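Local coordinates for MW1564 protein (Staphylococcus aureus, PDB 3NTV) that probably transfers a methyl group from S-adenosylmethionine to a hydroxyl of its substrate, as a putative caffeoyl-CoA O-methyltransferase with a Rossmann-like fold, at residues R57-L62 / L219-G224; K141-I146 / T163-H168; I78-G83 / T100-E105. All coordinates share one frame; numbering follows the deposited sequence. Where two conformers were deposited one is given.

Contact 1: R57-L62 / L219-G224; sequences RLTLDL and LNIDDG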
ATOM      1  N   ARG A  57      -0.554  12.093  -4.940  1.00 17.89           N
ATOM      2  CA  ARG A  57      -1.925  11.654  -4.765  1.00 16.81           C
ATOM      3  C   ARG A  57      -2.111  10.181  -4.394  1.00 18.18           C
ATOM      4  O   ARG A  57      -2.853   9.884  -3.458  1.00 18.59           O
ATOM      5  CB  ARG A  57      -2.777  12.011  -5.995  1.00 20.14           C
ATOM      6  CG  ARG A  57      -4.251  11.625  -5.837  1.00 22.26           C
ATOM      7  CD  ARG A  57      -4.950  12.445  -4.742  1.00 26.24           C
ATOM      8  NE  ARG A  57      -6.314  11.978  -4.497  1.00 25.48           N
ATOM      9  CZ  ARG A  57      -7.389  12.414  -5.140  1.00 33.55           C
ATOM     10  NH1 ARG A  57      -7.275  13.335  -6.090  1.00 23.74           N
ATOM     11  NH2 ARG A  57      -8.582  11.914  -4.858  1.00 25.34           N
ATOM     12  N   LEU A  58      -1.491   9.260  -5.146  1.00 15.33           N
ATOM     13  CA  LEU A  58      -1.712   7.841  -4.843  1.00 15.01           C
ATOM     14  C   LEU A  58      -1.092   7.451  -3.511  1.00 16.03           C
ATOM     15  O   LEU A  58      -1.671   6.654  -2.771  1.00 16.44           O
ATOM     16  CB  LEU A  58      -1.237   6.932  -5.997  1.00 15.58           C
ATOM     17  CG  LEU A  58      -1.983   7.161  -7.333  1.00 20.19           C
ATOM     18  CD1 LEU A  58      -1.453   6.230  -8.412  1.00 20.05           C
ATOM     19  CD2 LEU A  58      -3.498   6.966  -7.187  1.00 20.20           C
ATOM     20  N   THR A  59       0.052   8.057  -3.184  1.00 14.43           N
ATOM     21  CA  THR A  59       0.710   7.821  -1.872  1.00 12.57           C
ATOM     22  C   THR A  59      -0.219   8.321  -0.754  1.00 15.57           C
ATOM     23  O   THR A  59      -0.452   7.618   0.232  1.00 15.05           O
ATOM     24  CB  THR A  59       2.029   8.619  -1.823  1.00 14.54           C
ATOM     25  OG1 THR A  59       2.954   7.969  -2.719  1.00 19.22           O
ATOM     26  CG2 THR A  59       2.621   8.677  -0.412  1.00 18.14           C
ATOM     27  N   LEU A  60      -0.737   9.538  -0.902  1.00 13.92           N
ATOM     28  CA  LEU A  60      -1.647  10.100   0.095  1.00 14.30           C
ATOM     29  C   LEU A  60      -2.865   9.224   0.273  1.00 17.27           C
ATOM     30  O   LEU A  60      -3.246   8.945   1.398  1.00 15.52           O
ATOM     31  CB  LEU A  60      -2.077  11.517  -0.314  1.00 15.36           C
ATOM     32  CG  LEU A  60      -3.128  12.115   0.595  1.00 20.31           C
ATOM     33  CD1 LEU A  60      -2.482  12.779   1.800  1.00 21.91           C
ATOM     34  CD2 LEU A  60      -4.049  13.015  -0.188  1.00 23.37           C
ATOM     35  N   ASP A  61      -3.479   8.766  -0.830  1.00 15.75           N
ATOM     36  CA  ASP A  61      -4.684   7.955  -0.703  1.00 15.83           C
ATOM     37  C   ASP A  61      -4.458   6.584  -0.060  1.00 14.84           C
ATOM     38  O   ASP A  61      -5.319   6.100   0.674  1.00 15.24           O
ATOM     39  CB  ASP A  61      -5.446   7.915  -2.021  1.00 18.60           C
ATOM     40  CG  ASP A  61      -6.112   9.247  -2.358  1.00 25.61           C
ATOM     41  OD1 ASP A  61      -6.228  10.116  -1.447  1.00 27.35           O
ATOM     42  OD2 ASP A  61      -6.551   9.408  -3.501  1.00 29.51           O
ATOM     43  N   LEU A  62      -3.262   6.028  -0.236  1.00 12.51           N
ATOM     44  CA  LEU A  62      -2.894   4.811   0.467  1.00 11.56           C
ATOM     45  C   LEU A  62      -2.773   5.092   1.976  1.00 13.21           C
ATOM     46  O   LEU A  62      -3.293   4.314   2.783  1.00 13.19           O
ATOM     47  CB  LEU A  62      -1.561   4.235  -0.051  1.00 12.66           C
ATOM     48  CG  LEU A  62      -0.976   3.064   0.780  1.00 15.98           C
ATOM     49  CD1 LEU A  62      -1.934   1.843   0.812  1.00 15.54           C
ATOM     50  CD2 LEU A  62       0.337   2.595   0.157  1.00 16.49           C
ATOM     51  N   LEU A 219       7.475   0.074  -1.279  1.00 16.35           N
ATOM     52  CA  LEU A 219       6.631   0.138  -2.471  1.00 15.98           C
ATOM     53  C   LEU A 219       7.221   1.080  -3.487  1.00 20.67           C
ATOM     54  O   LEU A 219       7.621   2.190  -3.116  1.00 20.30           O
ATOM     55  CB  LEU A 219       5.230   0.690  -2.100  1.00 16.34           C
ATOM     56  CG  LEU A 219       4.384  -0.096  -1.100  1.00 20.64           C
ATOM     57  CD1 LEU A 219       3.079   0.629  -0.836  1.00 21.21           C
ATOM     58  CD2 LEU A 219       4.076  -1.497  -1.618  1.00 22.19           C
ATOM     59  N   ASN A 220       7.229   0.692  -4.779  1.00 19.93           N
ATOM     60  CA  ASN A 220       7.701   1.613  -5.821  1.00 20.65           C
ATOM     61  C   ASN A 220       6.511   2.308  -6.465  1.00 26.38           C
ATOM     62  O   ASN A 220       6.093   2.007  -7.598  1.00 27.04           O
ATOM     63  CB  ASN A 220       8.630   0.953  -6.854  1.00 24.83           C
ATOM     64  CG  ASN A 220       8.011  -0.205  -7.577  1.00 40.45           C
ATOM     65  OD1 ASN A 220       7.210  -0.955  -7.014  1.00 30.60           O
ATOM     66  ND2 ASN A 220       8.335  -0.340  -8.853  1.00 35.83           N
ATOM     67  N   ILE A 221       5.909   3.182  -5.684  1.00 21.24           N
ATOM     68  CA  ILE A 221       4.814   4.043  -6.097  1.00 21.37           C
ATOM     69  C   ILE A 221       5.331   5.441  -5.900  1.00 21.79           C
ATOM     70  O   ILE A 221       6.002   5.705  -4.897  1.00 20.38           O
ATOM     71  CB  ILE A 221       3.483   3.832  -5.317  1.00 25.09           C
ATOM     72  CG1 ILE A 221       3.624   3.950  -3.773  1.00 25.47           C
ATOM     73  CG2 ILE A 221       2.786   2.558  -5.765  1.00 27.53           C
ATOM     74  CD1 ILE A 221       2.312   4.421  -3.056  1.00 34.40           C
ATOM     75  N   ASP A 222       5.063   6.333  -6.871  1.00 19.52           N
ATOM     76  CA  ASP A 222       5.435   7.747  -6.756  1.00 17.74           C
ATOM     77  C   ASP A 222       6.942   7.894  -6.426  1.00 21.04           C
ATOM     78  O   ASP A 222       7.768   7.370  -7.173  1.00 22.09           O
ATOM     79  CB  ASP A 222       4.501   8.429  -5.709  1.00 18.64           C
ATOM     80  CG  ASP A 222       3.029   8.415  -6.096  1.00 26.81           C
ATOM     81  OD1 ASP A 222       2.724   8.604  -7.298  1.00 26.73           O
ATOM     82  OD2 ASP A 222       2.179   8.282  -5.192  1.00 27.17           O
ATOM     83  N   ASP A 223       7.293   8.518  -5.293  1.00 17.87           N
ATOM     84  CA  ASP A 223       8.688   8.715  -4.881  1.00 16.89           C
ATOM     85  C   ASP A 223       9.253   7.564  -4.065  1.00 19.00           C
ATOM     86  O   ASP A 223      10.378   7.675  -3.573  1.00 18.71           O
ATOM     87  CB  ASP A 223       8.766  10.003  -4.048  1.00 17.93           C
ATOM     88  CG  ASP A 223       8.456  11.252  -4.831  1.00 27.85           C
ATOM     89  OD1 ASP A 223       8.893  11.339  -5.995  1.00 26.17           O
ATOM     90  OD2 ASP A 223       7.776  12.145  -4.275  1.00 31.27           O
ATOM     91  N   GLY A 224       8.463   6.507  -3.883  1.00 16.92           N
ATOM     92  CA  GLY A 224       8.850   5.362  -3.065  1.00 16.47           C
ATOM     93  C   GLY A 224       8.274   5.528  -1.665  1.00 20.03           C
ATOM     94  O   GLY A 224       8.331   6.628  -1.102  1.00 20.62           O
TER
HETATM   95  O   HOH W   1       0.229   9.819  -7.377  1.00 19.73           O
HETATM   96  O   HOH W   2       5.560   8.897  -2.708  1.00 19.40           O
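Leu219, at the end of strand 214-219, sends its CD1 methyl tip to tip against Leu62 on helix 57-70, CD1 to Leu62 CD2 3.5 Å. Leu62 has its CG turned away from its own backbone N (chi1 171°), which carries the branch out to meet it. Two residues on, Ile221 crosses the same leucine at about a right angle, and its CD1 ends against the helix, 3.6 Å from Thr59 OG1. Asp222 supplies the polar part. Its OD2 takes two donors from one residue: Thr59 OG1 gives a short bond of 2.6 Å to OD2 on the lone pair pointing away from OD1, while Thr59 N adds a weak, bent one. The other oxygen, OD1, accepts from a water that in turn accepts from Leu58 N, so the carboxylate serves two successive backbone N-H groups of the helix's first turn, one directly and one through water. A second water donates to Thr59 OG1 and accepts from Asp223 N. Gly224 N bonds Ile221 O at 2.8 Å, closing a type II' turn with Asp222 at positive phi. The second subunit packs here too, its Ile221 on Ile221 and its Asn220 on Leu58. The arrangement is that of a beta hairpin, strands 214-219 and 225-230, whose connecting loop carries an aspartate that binds the N-terminal turn of a helix, at the dimer interface of this Rossmann-like methyltransferase.

Contact 2: K141-I146 / T163-H168; sequences KVYDMI and TPLLKH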
ATOM      1  N   LYS A 141       1.551  13.549  23.804  1.00 21.07           N
ATOM      2  CA  LYS A 141       0.658  12.545  23.241  1.00 20.23           C
ATOM      3  C   LYS A 141       1.419  11.294  22.906  1.00 22.24           C
ATOM      4  O   LYS A 141       2.643  11.336  22.704  1.00 22.13           O
ATOM      5  CB  LYS A 141       0.057  13.074  21.920  1.00 22.73           C
ATOM      6  CG  LYS A 141      -0.958  14.183  22.100  1.00 33.32           C
ATOM      7  CD  LYS A 141      -1.238  14.883  20.793  1.00 32.66           C
ATOM      8  CE  LYS A 141      -1.976  16.182  20.999  1.00 33.96           C
ATOM      9  NZ  LYS A 141      -3.352  15.975  21.529  1.00 37.13           N
ATOM     10  N   VAL A 142       0.667  10.186  22.780  1.00 18.92           N
ATOM     11  CA  VAL A 142       1.156   8.905  22.266  1.00 18.95           C
ATOM     12  C   VAL A 142       0.593   8.897  20.823  1.00 19.26           C
ATOM     13  O   VAL A 142      -0.610   9.104  20.614  1.00 18.05           O
ATOM     14  CB  VAL A 142       0.666   7.675  23.086  1.00 23.79           C
ATOM     15  CG1 VAL A 142       1.043   6.363  22.394  1.00 23.61           C
ATOM     16  CG2 VAL A 142       1.251   7.707  24.500  1.00 24.44           C
ATOM     17  N   TYR A 143       1.478   8.739  19.849  1.00 15.35           N
ATOM     18  CA  TYR A 143       1.060   8.759  18.436  1.00 14.25           C
ATOM     19  C   TYR A 143       0.780   7.366  17.893  1.00 16.83           C
ATOM     20  O   TYR A 143       1.346   6.375  18.362  1.00 16.36           O
ATOM     21  CB  TYR A 143       2.109   9.483  17.566  1.00 14.54           C
ATOM     22  CG  TYR A 143       2.273  10.933  17.965  1.00 16.01           C
ATOM     23  CD1 TYR A 143       1.400  11.914  17.489  1.00 16.36           C
ATOM     24  CD2 TYR A 143       3.262  11.318  18.866  1.00 17.47           C
ATOM     25  CE1 TYR A 143       1.474  13.233  17.947  1.00 16.28           C
ATOM     26  CE2 TYR A 143       3.366  12.640  19.304  1.00 17.97           C
ATOM     27  CZ  TYR A 143       2.458  13.588  18.858  1.00 19.51           C
ATOM     28  OH  TYR A 143       2.578  14.891  19.284  1.00 18.37           O
ATOM     29  N   ASP A 144      -0.151   7.300  16.926  1.00 14.47           N
ATOM     30  CA  ASP A 144      -0.526   6.066  16.237  1.00 13.88           C
ATOM     31  C   ASP A 144       0.220   5.925  14.913  1.00 15.43           C
ATOM     32  O   ASP A 144       0.317   4.818  14.391  1.00 14.55           O
ATOM     33  CB  ASP A 144      -2.022   6.067  15.955  1.00 15.17           C
ATOM     34  CG  ASP A 144      -2.852   6.223  17.213  1.00 20.74           C
ATOM     35  OD1 ASP A 144      -2.486   5.609  18.244  1.00 20.68           O
ATOM     36  OD2 ASP A 144      -3.823   7.005  17.185  1.00 18.82           O
HETATM   37  N   MSE A 145       0.757   7.040  14.390  1.00 11.88           N
HETATM   38  CA  MSE A 145       1.483   7.087  13.109  1.00 11.60           C
HETATM   39  C   MSE A 145       2.469   8.263  13.133  1.00 13.38           C
HETATM   40  O   MSE A 145       2.152   9.341  13.650  1.00 12.05           O
HETATM   41  CB  MSE A 145       0.465   7.274  11.936  1.00 13.77           C
HETATM   42  CG  MSE A 145       1.113   7.497  10.568  1.00 19.50           C
HETATM   43 SE   MSE A 145      -0.273   7.895   9.249  0.70 25.77          SE
HETATM   44  CE  MSE A 145      -0.800   6.079   8.842  1.00 22.56           C
ATOM     45  N   ILE A 146       3.664   8.022  12.572  1.00 11.69           N
ATOM     46  CA  ILE A 146       4.691   9.029  12.357  1.00 12.09           C
ATOM     47  C   ILE A 146       4.907   9.068  10.835  1.00 14.89           C
ATOM     48  O   ILE A 146       5.067   8.014  10.201  1.00 14.52           O
ATOM     49  CB  ILE A 146       5.990   8.741  13.156  1.00 15.88           C
ATOM     50  CG1 ILE A 146       5.705   8.815  14.686  1.00 16.49           C
ATOM     51  CG2 ILE A 146       7.087   9.763  12.755  1.00 17.81           C
ATOM     52  CD1 ILE A 146       6.859   8.422  15.617  1.00 17.23           C
ATOM     53  N   THR A 163      10.200   7.966  17.553  1.00 15.16           N
ATOM     54  CA  THR A 163       9.594   6.635  17.717  1.00 15.17           C
ATOM     55  C   THR A 163       9.313   6.224  19.148  1.00 19.59           C
ATOM     56  O   THR A 163       8.314   5.558  19.341  1.00 19.38           O
ATOM     57  CB  THR A 163      10.237   5.562  16.861  1.00 18.18           C
ATOM     58  OG1 THR A 163      11.626   5.462  17.151  1.00 18.19           O
ATOM     59  CG2 THR A 163      10.000   5.781  15.386  1.00 15.24           C
ATOM     60  N   PRO A 164      10.053   6.670  20.191  1.00 19.34           N
ATOM     61  CA  PRO A 164       9.633   6.346  21.568  1.00 19.09           C
ATOM     62  C   PRO A 164       8.207   6.838  21.898  1.00 21.98           C
ATOM     63  O   PRO A 164       7.593   6.347  22.853  1.00 22.82           O
ATOM     64  CB  PRO A 164      10.656   7.115  22.425  1.00 20.34           C
ATOM     65  CG  PRO A 164      11.868   7.196  21.576  1.00 24.09           C
ATOM     66  CD  PRO A 164      11.300   7.472  20.204  1.00 20.39           C
ATOM     67  N   LEU A 165       7.671   7.819  21.124  1.00 17.00           N
ATOM     68  CA  LEU A 165       6.319   8.359  21.324  1.00 16.06           C
ATOM     69  C   LEU A 165       5.265   7.591  20.515  1.00 18.69           C
ATOM     70  O   LEU A 165       4.092   7.964  20.547  1.00 19.02           O
ATOM     71  CB  LEU A 165       6.257   9.828  20.899  1.00 15.70           C
ATOM     72  CG  LEU A 165       7.241  10.781  21.553  1.00 17.75           C
ATOM     73  CD1 LEU A 165       7.064  12.154  20.982  1.00 16.64           C
ATOM     74  CD2 LEU A 165       7.023  10.815  23.063  1.00 20.95           C
ATOM     75  N   LEU A 166       5.691   6.607  19.724  1.00 16.00           N
ATOM     76  CA  LEU A 166       4.771   5.818  18.900  1.00 14.41           C
ATOM     77  C   LEU A 166       4.306   4.578  19.676  1.00 20.80           C
ATOM     78  O   LEU A 166       5.124   3.843  20.243  1.00 20.74           O
ATOM     79  CB  LEU A 166       5.510   5.404  17.612  1.00 14.07           C
ATOM     80  CG  LEU A 166       4.716   4.610  16.566  1.00 16.52           C
ATOM     81  CD1 LEU A 166       3.592   5.477  15.965  1.00 16.79           C
ATOM     82  CD2 LEU A 166       5.649   4.115  15.467  1.00 16.07           C
ATOM     83  N   LYS A 167       3.005   4.324  19.667  1.00 18.38           N
ATOM     84  CA  LYS A 167       2.480   3.165  20.384  1.00 17.82           C
ATOM     85  C   LYS A 167       2.927   1.869  19.754  1.00 22.14           C
ATOM     86  O   LYS A 167       3.294   1.839  18.566  1.00 20.58           O
ATOM     87  CB  LYS A 167       0.954   3.201  20.462  1.00 19.10           C
ATOM     88  CG  LYS A 167       0.254   3.037  19.118  1.00 25.12           C
ATOM     89  CD  LYS A 167      -1.209   2.772  19.309  1.00 27.23           C
ATOM     90  CE  LYS A 167      -1.861   2.490  17.979  1.00 23.29           C
ATOM     91  NZ  LYS A 167      -3.346   2.505  18.115  1.00 24.56           N
ATOM     92  N   HIS A 168       2.865   0.779  20.548  1.00 21.29           N
ATOM     93  CA  HIS A 168       3.120  -0.574  20.076  1.00 22.15           C
ATOM     94  C   HIS A 168       2.055  -0.844  18.985  1.00 22.13           C
ATOM     95  O   HIS A 168       0.879  -0.481  19.156  1.00 19.27           O
ATOM     96  CB  HIS A 168       2.967  -1.571  21.241  1.00 24.39           C
ATOM     97  CG  HIS A 168       2.976  -3.011  20.820  1.00 29.53           C
ATOM     98  ND1 HIS A 168       1.845  -3.807  20.936  1.00 32.09           N
ATOM     99  CD2 HIS A 168       3.979  -3.752  20.289  1.00 32.12           C
ATOM    100  CE1 HIS A 168       2.197  -4.998  20.475  1.00 31.48           C
ATOM    101  NE2 HIS A 168       3.467  -5.012  20.067  1.00 31.83           N
TER
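Leu165 O receives the amide of Tyr143 in a short, nearly straight bond, Tyr143 N to Leu165 O 2.8 Å with 167° at the hydrogen. Tyr143 O answers by accepting from Lys167 N, so the two bonds flank Leu166 and make a parallel bridge between Tyr143 and Leu166. Around Leu165 O, Val142 CA adds a CA-H...O contact. The Tyr143 side chain lies alongside Leu165 and points the same way, meeting Leu165 CB in the ring plane at the edge, with CD2 to CB 3.9 Å; Lys141 CB sits over one ring face, toward the rim. The Tyr143 hydroxyl bonds Val138 O. Ile146 reaches back with CD1 to Leu166 CB at 3.9 Å and to Thr163. Lys167 has CG between its backbone N and carbonyl carbon (chi1 67°) and then runs extended past Asp144, so that CD, CE and NZ all lie near Asp144 OD1. The resulting salt bridge, Lys167 NZ to Asp144 OD1 at 3.2 Å, contains only a weak hydrogen bond. The aspartate's other oxygen, OD2, accepts from the backbone amides of Lys73 and Asn74. Asp144 therefore spends its stronger bonds on the start of strand 74-78 and the residue before it, and the backbone pair, rather than the charges, appears to fix how 163-168 joins strand 143-149.

Contact 3: I78-G83 / T100-E105; sequences IGTAIG and TIERNE. With SO4 (sulfate ion), chain C.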
ATOM      1  N   ILE A  78       6.729  14.991  10.180  1.00 15.35           N
ATOM      2  CA  ILE A  78       7.969  15.759  10.223  1.00 16.53           C
ATOM      3  C   ILE A  78       8.069  16.475   8.884  1.00 21.46           C
ATOM      4  O   ILE A  78       8.404  15.868   7.856  1.00 22.53           O
ATOM      5  CB  ILE A  78       9.215  14.897  10.539  1.00 20.92           C
ATOM      6  CG1 ILE A  78       9.025  13.947  11.765  1.00 23.61           C
ATOM      7  CG2 ILE A  78      10.461  15.794  10.654  1.00 23.12           C
ATOM      8  CD1 ILE A  78       8.738  14.559  13.095  1.00 30.98           C
ATOM      9  N   GLY A  79       7.693  17.733   8.893  1.00 19.72           N
ATOM     10  CA  GLY A  79       7.748  18.567   7.707  1.00 20.16           C
ATOM     11  C   GLY A  79       6.437  18.706   6.984  1.00 25.81           C
ATOM     12  O   GLY A  79       5.584  17.814   7.010  1.00 25.09           O
ATOM     13  N   THR A  80       6.290  19.841   6.328  1.00 25.62           N
ATOM     14  CA  THR A  80       5.166  20.170   5.481  1.00 26.52           C
ATOM     15  C   THR A  80       5.518  21.292   4.530  1.00 33.63           C
ATOM     16  O   THR A  80       6.363  22.142   4.830  1.00 35.59           O
ATOM     17  CB  THR A  80       3.900  20.490   6.279  1.00 29.96           C
ATOM     18  OG1 THR A  80       2.822  20.486   5.348  1.00 25.58           O
ATOM     19  CG2 THR A  80       3.969  21.830   7.042  1.00 28.72           C
ATOM     20  N   ALA A  81       4.875  21.278   3.380  1.00 28.98           N
ATOM     21  CA  ALA A  81       5.046  22.335   2.425  1.00 28.49           C
ATOM     22  C   ALA A  81       3.931  23.368   2.661  1.00 31.98           C
ATOM     23  O   ALA A  81       4.233  24.530   2.938  1.00 32.62           O
ATOM     24  CB  ALA A  81       4.980  21.775   1.034  1.00 29.46           C
ATOM     25  N   ILE A  82       2.654  22.950   2.609  1.00 26.33           N
ATOM     26  CA  ILE A  82       1.536  23.881   2.786  1.00 25.66           C
ATOM     27  C   ILE A  82       0.426  23.370   3.736  1.00 26.54           C
ATOM     28  O   ILE A  82      -0.657  23.954   3.746  1.00 25.40           O
ATOM     29  CB  ILE A  82       0.938  24.271   1.395  1.00 28.96           C
ATOM     30  CG1 ILE A  82       0.320  23.044   0.653  1.00 29.71           C
ATOM     31  CG2 ILE A  82       1.938  25.056   0.541  1.00 32.92           C
ATOM     32  CD1 ILE A  82      -0.423  23.328  -0.704  1.00 31.74           C
ATOM     33  N   GLY A  83       0.683  22.290   4.473  1.00 22.52           N
ATOM     34  CA  GLY A  83      -0.316  21.694   5.364  1.00 21.20           C
ATOM     35  C   GLY A  83      -1.279  20.773   4.632  1.00 20.81           C
ATOM     36  O   GLY A  83      -2.284  20.336   5.193  1.00 19.70           O
ATOM     37  N   THR A 100       2.348  18.698  13.321  1.00 12.55           N
ATOM     38  CA  THR A 100       3.287  18.852  12.204  0.60 12.90           C
ATOM     39  C   THR A 100       4.439  19.763  12.600  1.00 17.03           C
ATOM     40  O   THR A 100       4.208  20.901  13.016  1.00 16.74           O
ATOM     41  CB  THR A 100       2.573  19.375  10.935  0.60 19.67           C
ATOM     42  OG1 THR A 100       1.395  18.622  10.692  0.60 16.29           O
ATOM     43  CG2 THR A 100       3.446  19.282   9.702  0.60 20.90           C
ATOM     44  N   ILE A 101       5.677  19.263  12.465  1.00 14.83           N
ATOM     45  CA  ILE A 101       6.880  20.044  12.776  1.00 15.25           C
ATOM     46  C   ILE A 101       7.394  20.618  11.471  1.00 19.65           C
ATOM     47  O   ILE A 101       7.599  19.866  10.506  1.00 19.23           O
ATOM     48  CB  ILE A 101       7.964  19.190  13.484  1.00 18.12           C
ATOM     49  CG1 ILE A 101       7.416  18.513  14.772  1.00 18.06           C
ATOM     50  CG2 ILE A 101       9.269  20.010  13.742  1.00 19.70           C
ATOM     51  CD1 ILE A 101       8.362  17.406  15.379  1.00 20.97           C
ATOM     52  N   GLU A 102       7.679  21.925  11.457  1.00 16.40           N
ATOM     53  CA  GLU A 102       8.224  22.568  10.276  1.00 17.73           C
ATOM     54  C   GLU A 102       9.125  23.725  10.671  1.00 21.86           C
ATOM     55  O   GLU A 102       8.768  24.528  11.534  1.00 19.64           O
ATOM     56  CB  GLU A 102       7.108  23.020   9.309  1.00 19.54           C
ATOM     57  CG  GLU A 102       7.609  23.586   7.971  1.00 25.07           C
ATOM     58  CD  GLU A 102       8.688  22.815   7.228  1.00 42.97           C
ATOM     59  OE1 GLU A 102       8.517  21.593   7.010  1.00 30.56           O
ATOM     60  OE2 GLU A 102       9.715  23.436   6.867  1.00 27.45           O
ATOM     61  N   ARG A 103      10.307  23.802  10.037  1.00 22.04           N
ATOM     62  CA  ARG A 103      11.238  24.884  10.352  1.00 23.15           C
ATOM     63  C   ARG A 103      11.192  26.056   9.377  1.00 27.00           C
ATOM     64  O   ARG A 103      11.591  27.162   9.756  1.00 27.43           O
ATOM     65  CB  ARG A 103      12.673  24.354  10.497  1.00 24.84           C
ATOM     66  CG  ARG A 103      13.318  23.839   9.214  1.00 34.55           C
ATOM     67  CD  ARG A 103      14.811  23.718   9.419  1.00 46.05           C
ATOM     68  NE  ARG A 103      15.516  23.484   8.162  1.00 55.34           N
ATOM     69  CZ  ARG A 103      16.832  23.601   8.011  1.00 67.03           C
ATOM     70  NH1 ARG A 103      17.597  23.958   9.039  1.00 51.11           N
ATOM     71  NH2 ARG A 103      17.393  23.370   6.833  1.00 52.15           N
ATOM     72  N   ASN A 104      10.777  25.820   8.117  1.00 24.98           N
ATOM     73  CA  ASN A 104      10.770  26.874   7.096  1.00 25.20           C
ATOM     74  C   ASN A 104       9.641  27.871   7.298  1.00 28.29           C
ATOM     75  O   ASN A 104       8.467  27.505   7.216  1.00 26.62           O
ATOM     76  CB  ASN A 104      10.776  26.265   5.687  1.00 24.91           C
ATOM     77  CG  ASN A 104      10.891  27.262   4.559  1.00 39.46           C
ATOM     78  OD1 ASN A 104       9.965  28.018   4.268  1.00 30.41           O
ATOM     79  ND2 ASN A 104      12.008  27.234   3.856  1.00 34.93           N
ATOM     80  N   GLU A 105      10.007  29.145   7.553  1.00 26.39           N
ATOM     81  CA  GLU A 105       9.090  30.259   7.785  1.00 27.60           C
ATOM     82  C   GLU A 105       8.046  30.434   6.677  1.00 30.76           C
ATOM     83  O   GLU A 105       6.891  30.708   7.001  1.00 30.38           O
ATOM     84  CB  GLU A 105       9.867  31.572   7.998  1.00 29.83           C
ATOM     85  CG  GLU A 105      10.540  31.655   9.356  1.00 40.97           C
TER
HETATM   86  S   SO4 C 233       2.267  18.681   2.344  1.00 28.49           S
HETATM   87  O1  SO4 C 233       1.655  18.147   3.584  1.00 32.66           O
HETATM   88  O2  SO4 C 233       1.786  20.042   2.165  1.00 30.04           O
HETATM   89  O3  SO4 C 233       3.744  18.687   2.505  1.00 33.71           O
HETATM   90  O4  SO4 C 233       1.937  17.753   1.246  1.00 33.36           O
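Backbone pairing and carboxylate bonding both join Gly79 and Thr80 to the end of strand 97-102. Gly79 N donates to Ile101 O at 2.7 Å, extending the parallel pairing of Ile78 with Ile101, and one residue later the carboxylate of Glu102 takes over: Thr80 N gives a nearly straight bond to Glu102 OE1 (2.9 Å, 165°). Glu102 bends at chi2 (46°), and its OE2 accepts from Asn104 N at 2.9 Å; both amides approach on the anti sides, somewhat out of the carboxylate plane. This is the glycine-containing loop after the first strand of a Rossmann-like methyltransferase, paired with an acidic residue ending the second strand, the region where relatives bind S-adenosylmethionine. Among apolar contacts, Ile78 and Ile101 run side by side, CD1 to CD1 3.7 Å, both touching Tyr162 of helix 155-162, while Thr100 CG2 abuts Thr80 CB and CG2. Ala81 N and Ile82 N donate to a sulfate, probably from the crystallisation liquor, at 3.0 Å to O3 and 3.1 Å to O2, joined by Tyr84 N, Ser85 OG and Val55 N. Thr80 OG1 accepts from Gly83 N in an ST motif and bonds the sulfate weakly.

How the contacts relate
Contacts 1 and 3 are buried and lie on opposite sides of the chain's centre, their centres about 20 Å apart; contact 2 is only partly buried. Contacts 2 and 3 reach the same sheet, and their nearest atoms are about 5 Å apart. Each uses parallel backbone pairing, but contact 3 does so beside the anion site, where a carboxylate takes over from main-chain pairing and loop amides bind the sulfate, whereas contact 2 joins a short peripheral strand through two main-chain bonds and a salt bridge. Contact 1 has no strand pairing: a loop carboxylate meets a helix start, and the second subunit adjoins it. Along the chain it encloses both others, tying an early helix to the final hairpin.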